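Local coordinates for protein S-adenosylmethionine dependent methyltransferase (Mesorhizobium loti, PDB 3BKW) that probably catalyses the transfer of a methyl group from S-adenosylmethionine to an acceptor, as a Rossmann-like methyltransferase, at residues Ala37-Val42 / Leu110-Leu115; Arg128-Ala133 / Ser204-Glu209. All blocks are in the same frame, centred on the assembly; numbering follows the deposited sequence.

Contact 1: residues Ala37-Val42 / Leu110-Leu115; sequences AMLPEV and LAYSSL. With EDO (1,2-ethanediol), chain I.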
loop_
_atom_site.group_PDB
_atom_site.type_symbol
_atom_site.label_atom_id
_atom_site.label_comp_id
_atom_site.label_asym_id
_atom_site.label_seq_id
_atom_site.Cartn_x
_atom_site.Cartn_y
_atom_site.Cartn_z
ATOM N N ALA A 37 16.214 5.663 -6.315
ATOM C CA ALA A 37 16.497 4.224 -6.228
ATOM C C ALA A 37 15.450 3.342 -6.915
ATOM O O ALA A 37 15.765 2.230 -7.358
ATOM C CB ALA A 37 16.658 3.809 -4.791
HETATM N N MSE A 38 14.223 3.866 -7.024
HETATM C CA MSE A 38 13.095 3.180 -7.650
HETATM C C MSE A 38 13.036 3.336 -9.163
HETATM O O MSE A 38 12.343 2.574 -9.842
HETATM C CB MSE A 38 11.807 3.674 -7.013
HETATM C CG MSE A 38 11.713 3.329 -5.547
HETATM SE SE MSE A 38 10.335 4.304 -4.636
HETATM C CE MSE A 38 8.805 3.836 -5.740
ATOM N N LEU A 39 13.787 4.294 -9.702
ATOM C CA LEU A 39 13.801 4.541 -11.132
ATOM C C LEU A 39 14.513 3.434 -11.872
ATOM O O LEU A 39 15.392 2.786 -11.313
ATOM C CB LEU A 39 14.561 5.832 -11.449
ATOM C CG LEU A 39 14.022 7.141 -10.886
ATOM C CD1 LEU A 39 15.065 8.245 -11.155
ATOM C CD2 LEU A 39 12.647 7.458 -11.503
ATOM N N PRO A 40 14.142 3.215 -13.143
ATOM C CA PRO A 40 14.935 2.311 -13.952
ATOM C C PRO A 40 16.237 3.051 -14.330
ATOM O O PRO A 40 16.349 4.254 -14.076
ATOM C CB PRO A 40 14.061 2.135 -15.192
ATOM C CG PRO A 40 13.381 3.452 -15.316
ATOM C CD PRO A 40 13.038 3.807 -13.927
ATOM N N GLU A 41 17.205 2.349 -14.911
ATOM C CA GLU A 41 18.372 3.030 -15.469
ATOM C C GLU A 41 17.854 4.023 -16.541
ATOM O O GLU A 41 17.156 3.622 -17.465
ATOM C CB GLU A 41 19.353 2.014 -16.063
ATOM C CG GLU A 41 20.494 2.625 -16.877
ATOM C CD GLU A 41 21.328 3.614 -16.095
ATOM O OE1 GLU A 41 21.813 3.241 -15.003
ATOM O OE2 GLU A 41 21.501 4.748 -16.587
ATOM N N VAL A 42 18.188 5.302 -16.394
ATOM C CA VAL A 42 17.658 6.354 -17.283
ATOM C C VAL A 42 18.441 6.539 -18.576
ATOM O O VAL A 42 17.968 7.237 -19.473
ATOM C CB VAL A 42 17.467 7.726 -16.558
ATOM C CG1 VAL A 42 16.487 7.589 -15.354
ATOM C CG2 VAL A 42 18.804 8.351 -16.136
ATOM N N LEU A 110 9.772 6.098 -19.589
ATOM C CA LEU A 110 9.600 6.417 -18.181
ATOM C C LEU A 110 8.770 7.669 -18.019
ATOM O O LEU A 110 9.018 8.652 -18.699
ATOM C CB LEU A 110 10.981 6.671 -17.532
ATOM C CG LEU A 110 11.062 7.198 -16.086
ATOM C CD1 LEU A 110 10.392 6.223 -15.114
ATOM C CD2 LEU A 110 12.496 7.512 -15.698
ATOM N N ALA A 111 7.790 7.609 -17.122
ATOM C CA ALA A 111 7.043 8.770 -16.681
ATOM C C ALA A 111 7.412 8.989 -15.209
ATOM O O ALA A 111 7.411 8.048 -14.410
ATOM C CB ALA A 111 5.545 8.584 -16.861
ATOM N N TYR A 112 7.801 10.212 -14.882
ATOM C CA TYR A 112 8.176 10.620 -13.530
ATOM C C TYR A 112 7.314 11.770 -13.065
ATOM O O TYR A 112 6.971 12.628 -13.852
ATOM C CB TYR A 112 9.627 11.063 -13.527
ATOM C CG TYR A 112 10.150 11.646 -12.222
ATOM C CD1 TYR A 112 10.687 10.810 -11.228
ATOM C CD2 TYR A 112 10.095 13.028 -11.960
ATOM C CE1 TYR A 112 11.188 11.348 -10.022
ATOM C CE2 TYR A 112 10.593 13.572 -10.757
ATOM C CZ TYR A 112 11.140 12.729 -9.801
ATOM O OH TYR A 112 11.638 13.307 -8.632
ATOM N N SER A 113 6.989 11.795 -11.775
ATOM C CA SER A 113 6.273 12.923 -11.196
ATOM C C SER A 113 6.553 13.081 -9.714
ATOM O O SER A 113 6.324 12.161 -8.943
ATOM C CB SER A 113 4.780 12.766 -11.411
ATOM O OG SER A 113 4.092 13.924 -10.949
ATOM N N SER A 114 7.054 14.249 -9.327
ATOM C CA SER A 114 7.307 14.574 -7.932
ATOM C C SER A 114 6.242 15.514 -7.372
ATOM O O SER A 114 6.132 16.670 -7.801
ATOM C CB SER A 114 8.679 15.224 -7.776
ATOM O OG SER A 114 8.855 15.716 -6.452
ATOM N N LEU A 115 5.454 14.989 -6.440
ATOM C CA LEU A 115 4.530 15.796 -5.639
ATOM C C LEU A 115 3.575 16.673 -6.434
ATOM O O LEU A 115 3.382 17.860 -6.134
ATOM C CB LEU A 115 5.359 16.610 -4.636
ATOM C CG LEU A 115 6.307 15.814 -3.733
ATOM C CD1 LEU A 115 7.073 16.761 -2.788
ATOM C CD2 LEU A 115 5.561 14.729 -2.964
HETATM C C1 EDO I . 20.715 6.274 -12.182
HETATM O O1 EDO I . 21.885 6.889 -12.728
HETATM C C2 EDO I . 19.730 6.034 -13.321
HETATM O O2 EDO I . 18.409 5.717 -12.847
#

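Contact 2: residues Arg128-Ala133 / Ser204-Glu209; sequences RTVHQA and SGFAIE. With EDO (1,2-ethanediol), chain E.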
loop_
_atom_site.group_PDB
_atom_site.type_symbol
_atom_site.label_atom_id
_atom_site.label_comp_id
_atom_site.label_asym_id
_atom_site.label_seq_id
_atom_site.Cartn_x
_atom_site.Cartn_y
_atom_site.Cartn_z
ATOM N N ARG A 128 -4.440 6.398 -16.958
ATOM C CA ARG A 128 -4.727 5.809 -18.279
ATOM C C ARG A 128 -3.960 6.514 -19.391
ATOM O O ARG A 128 -3.463 5.864 -20.313
ATOM C CB ARG A 128 -6.218 5.784 -18.578
ATOM C CG ARG A 128 -6.983 4.902 -17.606
ATOM C CD ARG A 128 -8.454 4.836 -17.956
ATOM N NE ARG A 128 -9.215 6.109 -17.910
ATOM C CZ ARG A 128 -9.945 6.561 -16.883
ATOM N NH1 ARG A 128 -10.018 5.901 -15.740
ATOM N NH2 ARG A 128 -10.614 7.714 -17.005
ATOM N N THR A 129 -3.838 7.832 -19.274
ATOM C CA THR A 129 -3.089 8.644 -20.235
ATOM C C THR A 129 -1.608 8.293 -20.203
ATOM O O THR A 129 -0.984 8.102 -21.261
ATOM C CB THR A 129 -3.341 10.137 -19.973
ATOM O OG1 THR A 129 -4.722 10.402 -20.245
ATOM C CG2 THR A 129 -2.496 11.034 -20.864
ATOM N N VAL A 130 -1.055 8.179 -18.999
ATOM C CA VAL A 130 0.346 7.780 -18.839
ATOM C C VAL A 130 0.554 6.359 -19.372
ATOM O O VAL A 130 1.528 6.107 -20.086
ATOM C CB VAL A 130 0.831 7.972 -17.383
ATOM C CG1 VAL A 130 2.248 7.366 -17.175
ATOM C CG2 VAL A 130 0.831 9.458 -17.008
ATOM N N HIS A 131 -0.374 5.448 -19.072
ATOM C CA HIS A 131 -0.251 4.064 -19.547
ATOM C C HIS A 131 -0.115 4.002 -21.076
ATOM O O HIS A 131 0.804 3.359 -21.581
ATOM C CB HIS A 131 -1.417 3.200 -19.050
ATOM C CG HIS A 131 -1.322 1.763 -19.451
ATOM N ND1 HIS A 131 -1.810 1.292 -20.650
ATOM C CD2 HIS A 131 -0.821 0.690 -18.800
ATOM C CE1 HIS A 131 -1.604 -0.011 -20.724
ATOM N NE2 HIS A 131 -1.004 -0.400 -19.616
ATOM N N GLN A 132 -0.986 4.696 -21.808
ATOM C CA GLN A 132 -0.915 4.672 -23.292
ATOM C C GLN A 132 0.327 5.377 -23.874
ATOM O O GLN A 132 0.778 5.024 -24.967
ATOM C CB GLN A 132 -2.215 5.162 -23.948
ATOM C CG GLN A 132 -2.607 6.612 -23.740
ATOM C CD GLN A 132 -1.907 7.594 -24.663
ATOM O OE1 GLN A 132 -1.897 7.416 -25.888
ATOM N NE2 GLN A 132 -1.361 8.658 -24.089
ATOM N N ALA A 133 0.855 6.364 -23.140
ATOM C CA ALA A 133 2.060 7.093 -23.533
ATOM C C ALA A 133 3.326 6.262 -23.363
ATOM O O ALA A 133 4.321 6.528 -24.043
ATOM C CB ALA A 133 2.189 8.401 -22.717
ATOM N N SER A 204 -6.030 0.638 -14.462
ATOM C CA SER A 204 -5.492 1.388 -15.604
ATOM C C SER A 204 -4.497 0.597 -16.479
ATOM O O SER A 204 -4.086 1.097 -17.527
ATOM C CB SER A 204 -4.875 2.715 -15.122
ATOM O OG SER A 204 -5.868 3.546 -14.531
ATOM N N GLY A 205 -4.100 -0.605 -16.060
ATOM C CA GLY A 205 -3.201 -1.483 -16.824
ATOM C C GLY A 205 -1.789 -1.675 -16.304
ATOM O O GLY A 205 -1.009 -2.408 -16.925
ATOM N N PHE A 206 -1.473 -1.080 -15.153
ATOM C CA PHE A 206 -0.135 -1.156 -14.565
ATOM C C PHE A 206 -0.005 -2.339 -13.622
ATOM O O PHE A 206 -0.982 -2.768 -13.001
ATOM C CB PHE A 206 0.203 0.116 -13.757
ATOM C CG PHE A 206 0.433 1.344 -14.591
ATOM C CD1 PHE A 206 1.680 1.575 -15.172
ATOM C CD2 PHE A 206 -0.573 2.293 -14.761
ATOM C CE1 PHE A 206 1.925 2.722 -15.930
ATOM C CE2 PHE A 206 -0.331 3.474 -15.501
ATOM C CZ PHE A 206 0.924 3.678 -16.097
ATOM N N ALA A 207 1.219 -2.845 -13.525
ATOM C CA ALA A 207 1.585 -3.821 -12.519
ATOM C C ALA A 207 2.298 -3.003 -11.451
ATOM O O ALA A 207 3.144 -2.182 -11.787
ATOM C CB ALA A 207 2.506 -4.833 -13.086
ATOM N N ILE A 208 1.968 -3.201 -10.175
ATOM C CA ILE A 208 2.684 -2.509 -9.078
ATOM C C ILE A 208 4.066 -3.162 -8.950
ATOM O O ILE A 208 4.185 -4.393 -8.844
ATOM C CB ILE A 208 1.957 -2.616 -7.707
ATOM C CG1 ILE A 208 0.488 -2.179 -7.818
ATOM C CG2 ILE A 208 2.722 -1.855 -6.602
ATOM C CD1 ILE A 208 0.279 -0.784 -8.466
ATOM N N GLU A 209 5.108 -2.340 -8.979
ATOM C CA GLU A 209 6.492 -2.796 -8.868
ATOM C C GLU A 209 7.100 -2.550 -7.484
ATOM O O GLU A 209 7.830 -3.395 -6.968
ATOM C CB GLU A 209 7.339 -2.142 -9.964
ATOM C CG GLU A 209 8.802 -2.572 -9.972
ATOM C CD GLU A 209 9.537 -2.154 -11.228
ATOM O OE1 GLU A 209 9.117 -2.582 -12.320
ATOM O OE2 GLU A 209 10.564 -1.439 -11.118
HETATM C C1 EDO E . -12.745 8.033 -13.437
HETATM O O1 EDO E . -11.488 8.187 -14.100
HETATM C C2 EDO E . -13.519 6.873 -14.056
HETATM O O2 EDO E . -12.771 5.640 -14.040
HETATM O O HOH W 1 -8.625 3.324 -14.777
HETATM O O HOH W 2 0.182 -3.055 -19.525
#

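Contact 1: residues Ala37-Val42 / Leu110-Leu115
The carbonyl of Pro40, a residue whose ring rests on Leu110, accepts a hydrogen bond from an ethanediol that probably came from the crystallisation liquor, with Pro40 O 2.8 Å from O2 of the diol. This is a polar margin to a contact that is otherwise apolar, and it illustrates how a loop can be laid on a strand with no hydrogen bond across the contact. Leu110 is the hub. Its CG lies anti to the backbone N (chi1 172°), and both methyls of the fork are used. CD1 meets the proline ring, 3.8 Å from Pro40 CD, while CD2 sits 4.0 Å from Val42 CG1. Leu39 crosses Leu110 at about a right angle, and its CD2 bridges two residues of strand 108-114, lying 4.2 Å from Leu110 CD2 and 3.9 Å from Tyr112 CD1. It thus meets, obliquely, a tyrosine ring that also stacks with Phe57 and touches Trp32 and Leu35 of helix 32-38. Val42 and Leu110 also both pack on Ile47 of strand 46-50. The loop after helix 32-38 is in this way seated on a central strand of the Rossmann-like methyltransferase sheet. Across the two segments the hold is van der Waals contact and burial of methyl and ring carbons, while the backbone bonds of Leu110 go to Arg46 and Val48 of the neighbouring strand.

Contact 2: residues Arg128-Ala133 / Ser204-Glu209
Aromatic contact dominates where His131 meets Phe206. The pair is edge-to-face, the imidazole turning its edge to the phenyl face with ring planes at 90° and centroids 5.3 Å apart; His131 CD2 stands over the centre of the phenyl ring. The rim of that ring also serves: Phe206 CZ reaches Val130 CG1 at 4.1 Å and the helix backbone at His131 CA. On the imidazole itself, a carbonyl lies over one face, Ser204 O being 3.4 Å from His131 CG. The polar links are bridged by water. One water joins Arg128 NH1 to Ser204 OG, which also bonds to Ala200 O, and another, in the plane of the imidazole, joins His131 NE2 to Gly205 O. At the edge of the guanidinium, an ethanediol, probably from the crystallisation liquor, takes hydrogen bonds from both terminal nitrogens of Arg128 at its O1, 3.1 Å from Arg128 NH2, and is held as well by Asp122. Gly205, with phi at 109°, ends helix 194-203 in a Schellman motif. This turn leads from helix 194-203 into strand 207-213 and lies against helix 123-133, while Phe206 extends to Leu201 of the ended helix and Ala241 of strand 236-242.

In the fold
The two contacts come in series along the chain, contact 1 closing before contact 2 opens, and their centres are 14 Å apart. Both belong to one seven-stranded mixed sheet with strand order 3-2-1-4-5-7-6, that of the Rossmann-like methyltransferases. Contact 1 uses the inner strand 108-114; contact 2 ties helix 123-133, which follows that strand, to the turn that leads into strand 207-213, one of the two edge strands within the chain. They meet through the sheet: Leu110 and Tyr112 turn to contact 1, whereas Ala111 presents its CB to Val130 CG1 at 3.5 Å. One strand thus carries the loop after helix 32-38 on one face and helix 123-133 on the other, as in the layered alpha-beta-alpha core of this fold.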